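Local coordinates for D-alanyl-D-alanine carboxypeptidase (Penicillin binding protein) family protein (Francisella tularensis subsp. tularensis, PDB 6OSU) that probably removes the terminal D-alanine from peptidoglycan precursor peptides as a penicillin-binding serine carboxypeptidase of the S11 family, at residues I33-A37 against E316-L320; Y197-G201 against N263-F269; K327-L333 against I364-K370. Numbering follows the deposited sequence.

In the fold
Contacts 1 and 2 belong to the penicillin-binding catalytic domain, whereas contact 3 lies in the C-terminal domain, beginning where helix 310-327 runs straight into strand 328-334. That helix is shared: its 316-320 part forms half of contact 1, and Ser317 there packs on Leu267 of contact 2, so the two touch at their margins, with centres 20 Å apart. All three are partly buried, but their chemistry differs. Contact 1 joins apolar packing to an acidic end at Glu316; contact 2 combines a backbone hydrogen bond with asparagine side chains and a water, near the predicted catalytic residues; contact 3 is a backbone-bonded strand pair, about 16 Å from contact 2 at the nearest atoms.

Contact 1: residues I33-A37 against E316-L320; sequences IELDA and ESAKL
This is a loop-on-helix packing contact in the penicillin-binding domain, where the loop segment 33-37, extended as far as Leu35 and leading into strand 39-44, lies against helix 310-327, which covers one face of the five-stranded antiparallel sheet. Residues 316-320 are regular helix (Leu320 N to Glu316 O, 3.2 Å). The loop runs opposite to the helix in register: Ile33 lies by Leu320 (CA-CA 7.9 Å) and Leu35 by Glu316 (6.6 Å). In the extended part Ile33 and Leu35 point toward the helix and Glu34 between them points away; Asp36 then turns the chain at phi/psi -97/11°. Leu35, chi1 m and chi2 t, places CD1 3.8 Å from Leu320 CG and CD2 3.8 Å from Lys319 CE. Ile33, chi1 t, sets CG2 3.8 Å from Leu320 CD2 and CD1 3.6 Å from Lys319 CG. Trp40 of strand 39-44 touches Ile33, Leu35 and Leu320, and Leu320 also packs directly on the sheet. At the other end Glu316, chi1 m and chi2 t, extends to the turn, where Asp36 OD1 lies 2.7 Å from Glu316 OE2; Asp36 OD2 forms a salt bridge with Lys312. Glu316 OE1 accepts a weak hydrogen bond from Ala37 N at 3.2 Å.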
loop_
_atom_site.group_PDB
_atom_site.type_symbol
_atom_site.label_atom_id
_atom_site.label_comp_id
_atom_site.label_asym_id
_atom_site.label_seq_id
_atom_site.Cartn_x
_atom_site.Cartn_y
_atom_site.Cartn_z
ATOM N N ILE A 33 -12.385 9.302 12.416
ATOM C CA ILE A 33 -12.425 10.222 11.288
ATOM C C ILE A 33 -13.738 10.060 10.528
ATOM O O ILE A 33 -14.343 8.979 10.499
ATOM C CB ILE A 33 -11.207 9.981 10.376
ATOM C CG1 ILE A 33 -10.999 11.151 9.413
ATOM C CG2 ILE A 33 -11.345 8.667 9.623
ATOM C CD1 ILE A 33 -10.163 12.268 9.995
ATOM N N GLU A 34 -14.197 11.151 9.916
ATOM C CA GLU A 34 -15.432 11.153 9.141
ATOM C C GLU A 34 -15.162 11.709 7.752
ATOM O O GLU A 34 -14.727 12.857 7.613
ATOM C CB GLU A 34 -16.526 11.973 9.830
ATOM C CG GLU A 34 -17.375 11.198 10.822
ATOM C CD GLU A 34 -18.716 11.869 11.082
ATOM O OE1 GLU A 34 -19.240 12.532 10.160
ATOM O OE2 GLU A 34 -19.243 11.738 12.207
ATOM N N LEU A 35 -15.419 10.896 6.734
ATOM C CA LEU A 35 -15.444 11.315 5.343
ATOM C C LEU A 35 -16.793 10.929 4.753
ATOM O O LEU A 35 -17.540 10.135 5.331
ATOM C CB LEU A 35 -14.307 10.666 4.541
ATOM C CG LEU A 35 -12.944 10.490 5.217
ATOM C CD1 LEU A 35 -12.008 9.711 4.306
ATOM C CD2 LEU A 35 -12.337 11.830 5.591
ATOM N N ASP A 36 -17.115 11.496 3.595
ATOM C CA ASP A 36 -18.327 11.107 2.887
ATOM C C ASP A 36 -18.055 10.083 1.792
ATOM O O ASP A 36 -18.940 9.813 0.974
ATOM C CB ASP A 36 -19.049 12.340 2.322
ATOM C CG ASP A 36 -18.189 13.158 1.376
ATOM O OD1 ASP A 36 -17.305 12.592 0.701
ATOM O OD2 ASP A 36 -18.411 14.387 1.309
ATOM N N ALA A 37 -16.850 9.522 1.752
ATOM C CA ALA A 37 -16.591 8.395 0.871
ATOM C C ALA A 37 -17.396 7.188 1.347
ATOM O O ALA A 37 -17.454 6.915 2.549
ATOM C CB ALA A 37 -15.104 8.053 0.840
ATOM N N GLU A 316 -9.796 13.608 0.684
ATOM C CA GLU A 316 -10.108 12.649 1.737
ATOM C C GLU A 316 -8.983 11.639 1.938
ATOM O O GLU A 316 -8.766 11.174 3.064
ATOM C CB GLU A 316 -11.429 11.951 1.422
ATOM C CG GLU A 316 -12.611 12.913 1.380
ATOM C CD GLU A 316 -13.899 12.250 0.939
ATOM O OE1 GLU A 316 -14.132 11.085 1.319
ATOM O OE2 GLU A 316 -14.676 12.893 0.200
ATOM N N SER A 317 -8.253 11.294 0.874
ATOM C CA SER A 317 -7.099 10.415 1.039
ATOM C C SER A 317 -5.995 11.101 1.833
ATOM O O SER A 317 -5.370 10.480 2.700
ATOM C CB SER A 317 -6.572 9.961 -0.321
ATOM O OG SER A 317 -7.493 9.099 -0.963
ATOM N N ALA A 318 -5.734 12.379 1.545
ATOM C CA ALA A 318 -4.698 13.097 2.280
ATOM C C ALA A 318 -5.057 13.212 3.755
ATOM O O ALA A 318 -4.180 13.127 4.624
ATOM C CB ALA A 318 -4.478 14.481 1.672
ATOM N N LYS A 319 -6.344 13.398 4.058
ATOM C CA LYS A 319 -6.775 13.454 5.450
ATOM C C LYS A 319 -6.467 12.149 6.177
ATOM O O LYS A 319 -5.996 12.163 7.320
ATOM C CB LYS A 319 -8.269 13.775 5.525
ATOM C CG LYS A 319 -8.876 13.554 6.901
ATOM C CD LYS A 319 -9.435 14.839 7.490
ATOM C CE LYS A 319 -10.921 14.982 7.202
ATOM N NZ LYS A 319 -11.450 16.291 7.673
ATOM N N LEU A 320 -6.716 11.010 5.525
ATOM C CA LEU A 320 -6.443 9.720 6.154
ATOM C C LEU A 320 -4.948 9.510 6.365
ATOM O O LEU A 320 -4.517 9.099 7.449
ATOM C CB LEU A 320 -7.023 8.586 5.309
ATOM C CG LEU A 320 -8.542 8.511 5.175
ATOM C CD1 LEU A 320 -8.921 7.395 4.220
ATOM C CD2 LEU A 320 -9.197 8.299 6.531
#

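Contact 2: residues Y197-G201 against N263-F269; sequences YDDKG and NRNRLLF
Loop 197-201 turns through Tyr197 and Asp198, extends at Asp199 (phi/psi -62/130°), turns again at Lys200 (-71/-29°) and enters strand 201-205 at Gly201; segment 263-269 leaves strand 258-262 and winds into helix 267-270. Their CA atoms come closest at Gly201 and Asn263 (4.8 Å), with Asp198 6.8 Å from Leu268. Asn263 N donates to Lys200 O at 2.7 Å. Asn263, chi1 t, points toward the loop: its ND2 donates to Asp199 O (3.1 Å), while its OD1 accepts from Asn265 N (2.9 Å), an Asx turn. Asn265 OD1 caps the helix start through Leu267 N (3.3 Å), and a water joins Asn265 ND2 (3.2 Å) to Tyr197 O (2.6 Å). Leu268, chi1 m and chi2 t, points toward the loop and sets CD1 3.6 Å from both Tyr197 O and Asp199 O. Lys200 CD packs 3.7 Å from Phe269 CE1, and Lys200 O meets that ring at its edge. The Tyr197 side chain is about 4 Å from that of Lys278, predicted to bind substrate, consistent with the loop bordering the active site. Helix 113-123 adjoins Tyr197, Asp199 and Asn263, strand 274-282 touches Tyr197 and Asp198, and Leu267 packs on strand 288-295 and helix 310-327.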
loop_
_atom_site.group_PDB
_atom_site.type_symbol
_atom_site.label_atom_id
_atom_site.label_comp_id
_atom_site.label_asym_id
_atom_site.label_seq_id
_atom_site.Cartn_x
_atom_site.Cartn_y
_atom_site.Cartn_z
ATOM N N TYR A 197 5.372 3.807 -9.651
ATOM C CA TYR A 197 4.182 4.573 -9.302
ATOM C C TYR A 197 4.509 5.990 -8.849
ATOM O O TYR A 197 3.607 6.833 -8.804
ATOM C CB TYR A 197 3.388 3.843 -8.222
ATOM C CG TYR A 197 2.673 2.617 -8.741
ATOM C CD1 TYR A 197 1.545 2.739 -9.543
ATOM C CD2 TYR A 197 3.128 1.340 -8.440
ATOM C CE1 TYR A 197 0.881 1.628 -10.019
ATOM C CE2 TYR A 197 2.472 0.215 -8.919
ATOM C CZ TYR A 197 1.349 0.369 -9.710
ATOM O OH TYR A 197 0.685 -0.734 -10.191
ATOM N N ASP A 198 5.767 6.278 -8.533
ATOM C CA ASP A 198 6.173 7.621 -8.145
ATOM C C ASP A 198 6.538 8.499 -9.339
ATOM O O ASP A 198 6.858 9.676 -9.145
ATOM C CB ASP A 198 7.352 7.549 -7.162
ATOM C CG ASP A 198 7.572 8.853 -6.410
ATOM O OD1 ASP A 198 6.588 9.419 -5.887
ATOM O OD2 ASP A 198 8.733 9.311 -6.334
ATOM N N ASP A 199 6.488 7.963 -10.561
ATOM C CA ASP A 199 6.784 8.763 -11.747
ATOM C C ASP A 199 5.783 9.903 -11.890
ATOM O O ASP A 199 4.569 9.690 -11.839
ATOM C CB ASP A 199 6.761 7.891 -13.004
ATOM C CG ASP A 199 7.955 6.959 -13.100
ATOM O OD1 ASP A 199 8.762 6.915 -12.147
ATOM O OD2 ASP A 199 8.086 6.271 -14.135
ATOM N N LYS A 200 6.300 11.120 -12.079
ATOM C CA LYS A 200 5.429 12.286 -12.190
ATOM C C LYS A 200 4.659 12.295 -13.505
ATOM O O LYS A 200 3.552 12.842 -13.568
ATOM C CB LYS A 200 6.250 13.569 -12.050
ATOM C CG LYS A 200 7.095 13.643 -10.784
ATOM C CD LYS A 200 6.249 13.926 -9.552
ATOM C CE LYS A 200 6.390 12.815 -8.521
ATOM N NZ LYS A 200 7.818 12.515 -8.213
ATOM N N GLY A 201 5.217 11.703 -14.552
ATOM C CA GLY A 201 4.546 11.695 -15.836
ATOM C C GLY A 201 5.276 10.817 -16.829
ATOM O O GLY A 201 6.208 10.091 -16.480
ATOM N N ASN A 263 1.104 11.928 -14.367
ATOM C CA ASN A 263 0.452 11.009 -13.450
ATOM C C ASN A 263 -0.702 11.731 -12.771
ATOM O O ASN A 263 -0.523 12.808 -12.196
ATOM C CB ASN A 263 1.454 10.497 -12.414
ATOM C CG ASN A 263 0.913 9.344 -11.584
ATOM O OD1 ASN A 263 -0.293 9.218 -11.370
ATOM N ND2 ASN A 263 1.813 8.495 -11.108
ATOM N N ARG A 264 -1.891 11.143 -12.847
ATOM C CA ARG A 264 -3.087 11.788 -12.326
ATOM C C ARG A 264 -3.302 11.531 -10.844
ATOM O O ARG A 264 -4.354 11.898 -10.313
ATOM C CB ARG A 264 -4.315 11.359 -13.131
ATOM C CG ARG A 264 -4.411 12.105 -14.451
ATOM C CD ARG A 264 -5.698 11.839 -15.204
ATOM N NE ARG A 264 -6.890 12.208 -14.453
ATOM C CZ ARG A 264 -8.122 12.026 -14.911
ATOM N NH1 ARG A 264 -9.172 12.385 -14.184
ATOM N NH2 ARG A 264 -8.300 11.474 -16.103
ATOM N N ASN A 265 -2.335 10.921 -10.166
ATOM C CA ASN A 265 -2.353 10.860 -8.708
ATOM C C ASN A 265 -1.788 12.179 -8.198
ATOM O O ASN A 265 -0.575 12.364 -8.081
ATOM C CB ASN A 265 -1.560 9.664 -8.196
ATOM C CG ASN A 265 -1.578 9.559 -6.684
ATOM O OD1 ASN A 265 -2.346 10.245 -6.011
ATOM N ND2 ASN A 265 -0.729 8.692 -6.140
ATOM N N ARG A 266 -2.694 13.113 -7.892
ATOM C CA ARG A 266 -2.283 14.448 -7.473
ATOM C C ARG A 266 -1.442 14.414 -6.204
ATOM O O ARG A 266 -0.643 15.327 -5.965
ATOM C CB ARG A 266 -3.515 15.331 -7.266
ATOM C CG ARG A 266 -4.274 15.661 -8.543
ATOM C CD ARG A 266 -3.367 16.374 -9.522
ATOM N NE ARG A 266 -2.625 17.450 -8.871
ATOM C CZ ARG A 266 -1.601 18.094 -9.421
ATOM N NH1 ARG A 266 -1.190 17.772 -10.642
ATOM N NH2 ARG A 266 -0.986 19.057 -8.749
ATOM N N LEU A 267 -1.601 13.370 -5.386
ATOM C CA LEU A 267 -0.884 13.291 -4.117
ATOM C C LEU A 267 0.627 13.315 -4.305
ATOM O O LEU A 267 1.351 13.781 -3.417
ATOM C CB LEU A 267 -1.299 12.027 -3.364
ATOM C CG LEU A 267 -2.265 12.198 -2.193
ATOM C CD1 LEU A 267 -3.538 12.892 -2.641
ATOM C CD2 LEU A 267 -2.579 10.845 -1.578
ATOM N N LEU A 268 1.121 12.817 -5.445
ATOM C CA LEU A 268 2.560 12.836 -5.699
ATOM C C LEU A 268 3.120 14.247 -5.601
ATOM O O LEU A 268 4.231 14.449 -5.099
ATOM C CB LEU A 268 2.864 12.249 -7.077
ATOM C CG LEU A 268 2.588 10.767 -7.307
ATOM C CD1 LEU A 268 3.042 10.379 -8.706
ATOM C CD2 LEU A 268 3.282 9.923 -6.249
ATOM N N PHE A 269 2.364 15.236 -6.071
ATOM C CA PHE A 269 2.827 16.615 -6.105
ATOM C C PHE A 269 2.502 17.380 -4.830
ATOM O O PHE A 269 3.241 18.305 -4.468
ATOM C CB PHE A 269 2.212 17.347 -7.304
ATOM C CG PHE A 269 2.275 16.569 -8.591
ATOM C CD1 PHE A 269 3.314 16.766 -9.488
ATOM C CD2 PHE A 269 1.293 15.639 -8.905
ATOM C CE1 PHE A 269 3.374 16.048 -10.671
ATOM C CE2 PHE A 269 1.347 14.917 -10.083
ATOM C CZ PHE A 269 2.389 15.124 -10.969
HETATM O O HOH W 1 1.082 6.942 -8.040
#

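Contact 3: residues K327-L333 against I364-K370; sequences KYENVLL and IYKTVPK
Strands 328-333 and 364-369 form an antiparallel beta ladder, their axes 4.4 Å apart at closest approach and 143° between directions, in the PBP5-type C-terminal domain. Tyr328 is the first residue to leave helix 310-327. Asn330-Thr367 and Leu332-Tyr365 are non-hydrogen-bonded pairs (CA-CA 4.5 and 4.3 Å); between them Val331 and Lys366 bond both ways, Val331 N to Lys366 O at 3.0 Å and Lys366 N to Val331 O at 3.1 Å. Val368 N donates to Glu329 O (2.8 Å), and Leu333 N bonds weakly to Ile364 O (2.7 Å). At the helix end, Lys370 N and Lys370 NZ donate hydrogen bonds to Lys327 O and Tyr328 O, both at 2.9 Å. Thr367 N donates outward to Asp49 OD2, and Thr367 OG1 hydrogen-bonds Thr47 OG1. Apolar contacts include Val331 CG2 to Val368 CG2 (4.1 Å) and Tyr328 CE1 to Pro369 CG (3.9 Å). Main-chain bonds thus set the strand register, Lys370 NZ adds a side-chain bond at the helix-to-strand junction, and Thr367 ties the ladder to the catalytic domain.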
loop_
_atom_site.group_PDB
_atom_site.type_symbol
_atom_site.label_atom_id
_atom_site.label_comp_id
_atom_site.label_asym_id
_atom_site.label_seq_id
_atom_site.Cartn_x
_atom_site.Cartn_y
_atom_site.Cartn_z
ATOM N N LYS A 327 -0.581 10.607 14.211
ATOM C CA LYS A 327 -1.159 10.186 15.479
ATOM C C LYS A 327 -0.793 8.767 15.886
ATOM O O LYS A 327 -1.158 8.350 16.990
ATOM C CB LYS A 327 -2.688 10.329 15.437
ATOM C CG LYS A 327 -3.139 11.732 15.080
ATOM C CD LYS A 327 -4.427 12.114 15.774
ATOM C CE LYS A 327 -4.519 13.625 15.925
ATOM N NZ LYS A 327 -3.410 14.154 16.770
ATOM N N TYR A 328 -0.069 8.023 15.053
ATOM C CA TYR A 328 0.209 6.619 15.318
ATOM C C TYR A 328 1.710 6.363 15.286
ATOM O O TYR A 328 2.517 7.246 14.978
ATOM C CB TYR A 328 -0.532 5.715 14.328
ATOM C CG TYR A 328 -1.999 5.585 14.649
ATOM C CD1 TYR A 328 -2.460 4.559 15.463
ATOM C CD2 TYR A 328 -2.923 6.501 14.160
ATOM C CE1 TYR A 328 -3.801 4.436 15.771
ATOM C CE2 TYR A 328 -4.269 6.387 14.464
ATOM C CZ TYR A 328 -4.700 5.351 15.271
ATOM O OH TYR A 328 -6.035 5.231 15.579
ATOM N N GLU A 329 2.075 5.122 15.596
ATOM C CA GLU A 329 3.448 4.762 15.909
ATOM C C GLU A 329 3.552 3.246 15.935
ATOM O O GLU A 329 2.623 2.569 16.388
ATOM C CB GLU A 329 3.849 5.353 17.267
ATOM C CG GLU A 329 5.330 5.525 17.493
ATOM C CD GLU A 329 5.612 6.463 18.653
ATOM O OE1 GLU A 329 5.307 6.097 19.806
ATOM O OE2 GLU A 329 6.120 7.580 18.408
ATOM N N ASN A 330 4.669 2.719 15.442
ATOM C CA ASN A 330 4.954 1.290 15.505
ATOM C C ASN A 330 5.832 1.026 16.721
ATOM O O ASN A 330 6.893 1.644 16.871
ATOM C CB ASN A 330 5.632 0.798 14.226
ATOM C CG ASN A 330 4.642 0.545 13.103
ATOM O OD1 ASN A 330 3.447 0.810 13.241
ATOM N ND2 ASN A 330 5.134 0.034 11.983
ATOM N N VAL A 331 5.381 0.121 17.590
ATOM C CA VAL A 331 6.077 -0.213 18.826
ATOM C C VAL A 331 6.144 -1.729 18.962
ATOM O O VAL A 331 5.148 -2.428 18.744
ATOM C CB VAL A 331 5.383 0.405 20.061
ATOM C CG1 VAL A 331 6.131 0.034 21.329
ATOM C CG2 VAL A 331 5.289 1.918 19.925
ATOM N N LEU A 332 7.322 -2.236 19.320
ATOM C CA LEU A 332 7.484 -3.645 19.674
ATOM C C LEU A 332 7.084 -3.798 21.136
ATOM O O LEU A 332 7.894 -3.583 22.038
ATOM C CB LEU A 332 8.915 -4.111 19.433
ATOM C CG LEU A 332 9.179 -5.586 19.739
ATOM C CD1 LEU A 332 8.495 -6.478 18.711
ATOM C CD2 LEU A 332 10.670 -5.878 19.808
ATOM N N LEU A 333 5.824 -4.168 21.371
ATOM C CA LEU A 333 5.325 -4.260 22.739
ATOM C C LEU A 333 5.876 -5.483 23.463
ATOM O O LEU A 333 6.042 -5.454 24.688
ATOM C CB LEU A 333 3.799 -4.290 22.731
ATOM C CG LEU A 333 3.148 -3.112 22.002
ATOM C CD1 LEU A 333 1.656 -3.338 21.797
ATOM C CD2 LEU A 333 3.390 -1.832 22.776
ATOM N N ILE A 364 4.922 -9.100 19.593
ATOM C CA ILE A 364 3.797 -8.175 19.547
ATOM C C ILE A 364 4.353 -6.875 18.984
ATOM O O ILE A 364 4.945 -6.066 19.711
ATOM C CB ILE A 364 3.135 -7.963 20.911
ATOM C CG1 ILE A 364 2.573 -9.281 21.446
ATOM C CG2 ILE A 364 2.012 -6.941 20.790
ATOM C CD1 ILE A 364 1.792 -9.122 22.743
ATOM N N TYR A 365 4.195 -6.690 17.679
ATOM C CA TYR A 365 4.625 -5.490 16.971
ATOM C C TYR A 365 3.365 -4.836 16.428
ATOM O O TYR A 365 2.739 -5.367 15.503
ATOM C CB TYR A 365 5.614 -5.846 15.861
ATOM C CG TYR A 365 6.235 -4.664 15.153
ATOM C CD1 TYR A 365 6.959 -3.705 15.855
ATOM C CD2 TYR A 365 6.118 -4.518 13.777
ATOM C CE1 TYR A 365 7.534 -2.624 15.202
ATOM C CE2 TYR A 365 6.687 -3.447 13.118
ATOM C CZ TYR A 365 7.394 -2.504 13.832
ATOM O OH TYR A 365 7.957 -1.436 13.170
ATOM N N LYS A 366 2.979 -3.700 17.012
ATOM C CA LYS A 366 1.657 -3.136 16.789
ATOM C C LYS A 366 1.739 -1.649 16.465
ATOM O O LYS A 366 2.636 -0.937 16.927
ATOM C CB LYS A 366 0.761 -3.363 18.021
ATOM C CG LYS A 366 -0.732 -3.255 17.750
ATOM C CD LYS A 366 -1.548 -3.535 19.007
ATOM C CE LYS A 366 -2.977 -3.004 18.887
ATOM N NZ LYS A 366 -3.868 -3.881 18.071
ATOM N N THR A 367 0.787 -1.191 15.655
ATOM C CA THR A 367 0.605 0.230 15.376
ATOM C C THR A 367 -0.387 0.788 16.392
ATOM O O THR A 367 -1.569 0.428 16.381
ATOM C CB THR A 367 0.110 0.440 13.947
ATOM O OG1 THR A 367 1.070 -0.088 13.024
ATOM C CG2 THR A 367 -0.101 1.920 13.664
ATOM N N VAL A 368 0.091 1.661 17.274
ATOM C CA VAL A 368 -0.723 2.171 18.376
ATOM C C VAL A 368 -0.638 3.693 18.377
ATOM O O VAL A 368 0.298 4.278 17.813
ATOM C CB VAL A 368 -0.269 1.586 19.735
ATOM C CG1 VAL A 368 -0.448 0.075 19.751
ATOM C CG2 VAL A 368 1.175 1.955 20.016
ATOM N N PRO A 369 -1.615 4.365 18.989
ATOM C CA PRO A 369 -1.546 5.830 19.080
ATOM C C PRO A 369 -0.299 6.283 19.824
ATOM O O PRO A 369 0.111 5.672 20.814
ATOM C CB PRO A 369 -2.820 6.196 19.848
ATOM C CG PRO A 369 -3.754 5.052 19.600
ATOM C CD PRO A 369 -2.888 3.837 19.513
ATOM N N LYS A 370 0.310 7.369 19.328
ATOM C CA LYS A 370 1.475 7.942 19.997
ATOM C C LYS A 370 1.173 8.259 21.454
ATOM O O LYS A 370 2.029 8.084 22.328
ATOM C CB LYS A 370 1.933 9.212 19.282
ATOM C CG LYS A 370 2.746 9.004 18.023
ATOM C CD LYS A 370 3.449 10.302 17.644
ATOM C CE LYS A 370 3.097 10.754 16.235
ATOM N NZ LYS A 370 3.663 9.858 15.185
#